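Local coordinates for protein proline dehydrogenase (PDB 3HAZ) that probably oxidises proline to glutamate in two steps, using an FAD-dependent proline dehydrogenase and an NAD-dependent aldehyde dehydrogenase joined in one chain, at residues 213-218 with 267-272. Residues are numbered along the deposited sequence; the frame is centred on the assembly and turned at random.
Sequences AYASAI and AQRAKA
With CG2 anti to the backbone N and CG1 anti to the carbonyl carbon (chi1 -74°), Ile218, whose CB points at segment 267-272, sets CG2 and the CD1 end of its other branch against that helix, while Arg269 reaches back on a chain extended from CG to NE. Ile218 CG2 lies against the Arg269 backbone, 3.5 Å from Arg269 O, and also meets the Arg269 CB at 4.0 Å. On the other branch, Ile218 CD1 touches the Ala270 CB at 4.2 Å, a light apolar contact. Shortening this side chain to alanine takes away both branches and is likely to leave a gap beside the Arg269 carbonyl and the Ala270 methyl. The two segments run nearly parallel, their N-to-C directions 5° apart and their axes 9.7 Å at closest approach. This is the relation expected of neighbouring outer helices in the proline dehydrogenase TIM-type barrel: helix 204-223 follows strand 193-196, and helix 252-272 comes, after the short helix 240-243, behind strand 235-238, which pairs in parallel with strand 193-196. Ile218 also packs on Ile236 of that second strand. Three residues before Ile218, the Ala215 CB lies over one face of the Arg269 guanidinium, 3.9 Å from Arg269 NH1. A water at the edge of the same group, in its plane, accepts from Arg269 NH1 at 3.0 Å and donates to Ala215 O at 2.6 Å, linking the two segments, between which no direct hydrogen bond is found. Arg269 NE also forms a salt bridge with Asp265 OD1, one turn earlier on its own helix, giving the guanidinium a charged partner besides the water.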
ATOM      1  N   ALA A 213      56.048  31.552  -1.678  1.00 18.02           N
ATOM      2  CA  ALA A 213      55.555  31.113  -2.984  1.00 22.04           C
ATOM      3  C   ALA A 213      54.739  32.204  -3.682  1.00 27.73           C
ATOM      4  O   ALA A 213      54.933  32.469  -4.876  1.00 26.01           O
ATOM      5  CB  ALA A 213      54.740  29.819  -2.857  1.00 16.58           C
ATOM      6  N   TYR A 214      53.826  32.833  -2.945  1.00 20.23           N
ATOM      7  CA  TYR A 214      53.052  33.941  -3.501  1.00 18.28           C
ATOM      8  C   TYR A 214      53.987  35.061  -3.951  1.00 22.26           C
ATOM      9  O   TYR A 214      53.836  35.603  -5.041  1.00 22.19           O
ATOM     10  CB  TYR A 214      52.083  34.523  -2.469  1.00 17.96           C
ATOM     11  CG  TYR A 214      50.905  33.649  -2.086  1.00 27.23           C
ATOM     12  CD1 TYR A 214      50.154  32.985  -3.048  1.00 31.17           C
ATOM     13  CD2 TYR A 214      50.515  33.532  -0.751  1.00 22.81           C
ATOM     14  CE1 TYR A 214      49.057  32.193  -2.683  1.00 33.54           C
ATOM     15  CE2 TYR A 214      49.426  32.754  -0.378  1.00 18.47           C
ATOM     16  CZ  TYR A 214      48.705  32.083  -1.345  1.00 28.89           C
ATOM     17  OH  TYR A 214      47.626  31.319  -0.970  1.00 27.36           O
ATOM     18  N   ALA A 215      54.930  35.417  -3.078  1.00 20.55           N
ATOM     19  CA  ALA A 215      55.881  36.483  -3.362  1.00 29.52           C
ATOM     20  C   ALA A 215      56.633  36.166  -4.640  1.00 27.33           C
ATOM     21  O   ALA A 215      56.769  37.017  -5.513  1.00 28.41           O
ATOM     22  CB  ALA A 215      56.850  36.666  -2.196  1.00 28.26           C
ATOM     23  N   SER A 216      57.108  34.928  -4.749  1.00 27.97           N
ATOM     24  CA  SER A 216      57.803  34.477  -5.951  1.00 26.28           C
ATOM     25  C   SER A 216      56.896  34.508  -7.181  1.00 26.00           C
ATOM     26  O   SER A 216      57.340  34.875  -8.271  1.00 29.25           O
ATOM     27  CB  SER A 216      58.380  33.067  -5.759  1.00 25.50           C
ATOM     28  OG  SER A 216      59.440  33.061  -4.813  1.00 32.04           O
ATOM     29  N   ALA A 217      55.630  34.124  -7.013  1.00 18.74           N
ATOM     30  CA  ALA A 217      54.693  34.091  -8.139  1.00 16.61           C
ATOM     31  C   ALA A 217      54.424  35.504  -8.664  1.00 20.28           C
ATOM     32  O   ALA A 217      54.377  35.743  -9.872  1.00 17.06           O
ATOM     33  CB  ALA A 217      53.370  33.400  -7.729  1.00 22.60           C
ATOM     34  N   ILE A 218      54.231  36.432  -7.734  1.00 21.36           N
ATOM     35  CA  ILE A 218      54.022  37.830  -8.065  1.00 24.89           C
ATOM     36  C   ILE A 218      55.187  38.405  -8.900  1.00 27.89           C
ATOM     37  O   ILE A 218      54.957  39.120  -9.870  1.00 30.07           O
ATOM     38  CB  ILE A 218      53.779  38.656  -6.784  1.00 20.10           C
ATOM     39  CG1 ILE A 218      52.373  38.371  -6.248  1.00 22.25           C
ATOM     40  CG2 ILE A 218      53.962  40.146  -7.050  1.00 20.96           C
ATOM     41  CD1 ILE A 218      52.135  38.891  -4.823  1.00 29.46           C
ATOM     42  N   ALA A 267      50.269  42.240  -0.991  1.00 22.83           N
ATOM     43  CA  ALA A 267      49.506  43.221  -1.768  1.00 25.19           C
ATOM     44  C   ALA A 267      50.412  44.325  -2.324  1.00 25.14           C
ATOM     45  O   ALA A 267      50.250  44.757  -3.463  1.00 26.26           O
ATOM     46  CB  ALA A 267      48.400  43.834  -0.910  1.00 27.93           C
ATOM     47  N   GLN A 268      51.359  44.774  -1.507  1.00 22.10           N
ATOM     48  CA  GLN A 268      52.312  45.796  -1.917  1.00 26.61           C
ATOM     49  C   GLN A 268      53.177  45.300  -3.077  1.00 30.56           C
ATOM     50  O   GLN A 268      53.468  46.043  -4.011  1.00 28.00           O
ATOM     51  CB  GLN A 268      53.192  46.208  -0.738  1.00 22.71           C
ATOM     52  CG  GLN A 268      52.435  46.850   0.437  1.00 25.45           C
ATOM     53  CD  GLN A 268      53.353  47.164   1.612  1.00 32.99           C
ATOM     54  OE1 GLN A 268      54.450  46.605   1.720  1.00 31.46           O
ATOM     55  NE2 GLN A 268      52.917  48.065   2.491  1.00 27.31           N
ATOM     56  N   ARG A 269      53.577  44.038  -3.014  1.00 29.54           N
ATOM     57  CA  ARG A 269      54.394  43.452  -4.064  1.00 30.48           C
ATOM     58  C   ARG A 269      53.605  43.352  -5.362  1.00 32.47           C
ATOM     59  O   ARG A 269      54.159  43.538  -6.445  1.00 23.59           O
ATOM     60  CB  ARG A 269      54.892  42.074  -3.640  1.00 31.66           C
ATOM     61  CG  ARG A 269      56.027  42.119  -2.623  1.00 34.54           C
ATOM     62  CD  ARG A 269      56.117  40.805  -1.866  1.00 34.06           C
ATOM     63  NE  ARG A 269      57.220  40.794  -0.917  1.00 31.04           N
ATOM     64  CZ  ARG A 269      58.459  40.431  -1.224  1.00 37.53           C
ATOM     65  NH1 ARG A 269      58.758  40.058  -2.463  1.00 38.48           N
ATOM     66  NH2 ARG A 269      59.401  40.448  -0.294  1.00 41.75           N
ATOM     67  N   ALA A 270      52.315  43.042  -5.241  1.00 22.27           N
ATOM     68  CA  ALA A 270      51.424  42.971  -6.391  1.00 26.33           C
ATOM     69  C   ALA A 270      51.186  44.373  -6.955  1.00 27.14           C
ATOM     70  O   ALA A 270      51.194  44.579  -8.166  1.00 23.53           O
ATOM     71  CB  ALA A 270      50.099  42.324  -5.988  1.00 22.17           C
ATOM     72  N   LYS A 271      50.971  45.331  -6.061  1.00 26.61           N
ATOM     73  CA  LYS A 271      50.771  46.717  -6.458  1.00 31.58           C
ATOM     74  C   LYS A 271      51.950  47.225  -7.289  1.00 32.02           C
ATOM     75  O   LYS A 271      51.759  47.893  -8.303  1.00 25.81           O
ATOM     76  CB  LYS A 271      50.570  47.608  -5.227  1.00 27.16           C
ATOM     77  CG  LYS A 271      50.655  49.103  -5.532  1.00 31.55           C
ATOM     78  CD  LYS A 271      50.213  49.934  -4.334  1.00 35.27           C
ATOM     79  CE  LYS A 271      50.291  51.425  -4.619  1.00 37.98           C
ATOM     80  NZ  LYS A 271      51.676  51.953  -4.493  1.00 28.79           N
ATOM     81  N   ALA A 272      53.165  46.896  -6.857  1.00 31.10           N
ATOM     82  CA  ALA A 272      54.368  47.344  -7.550  1.00 36.56           C
ATOM     83  C   ALA A 272      54.427  46.859  -9.004  1.00 34.35           C
ATOM     84  O   ALA A 272      55.089  47.473  -9.829  1.00 31.33           O
ATOM     85  CB  ALA A 272      55.620  46.923  -6.788  1.00 36.52           C
TER
HETATM   86  O   HOH W   1      56.982  39.528  -4.801  1.00 31.79           O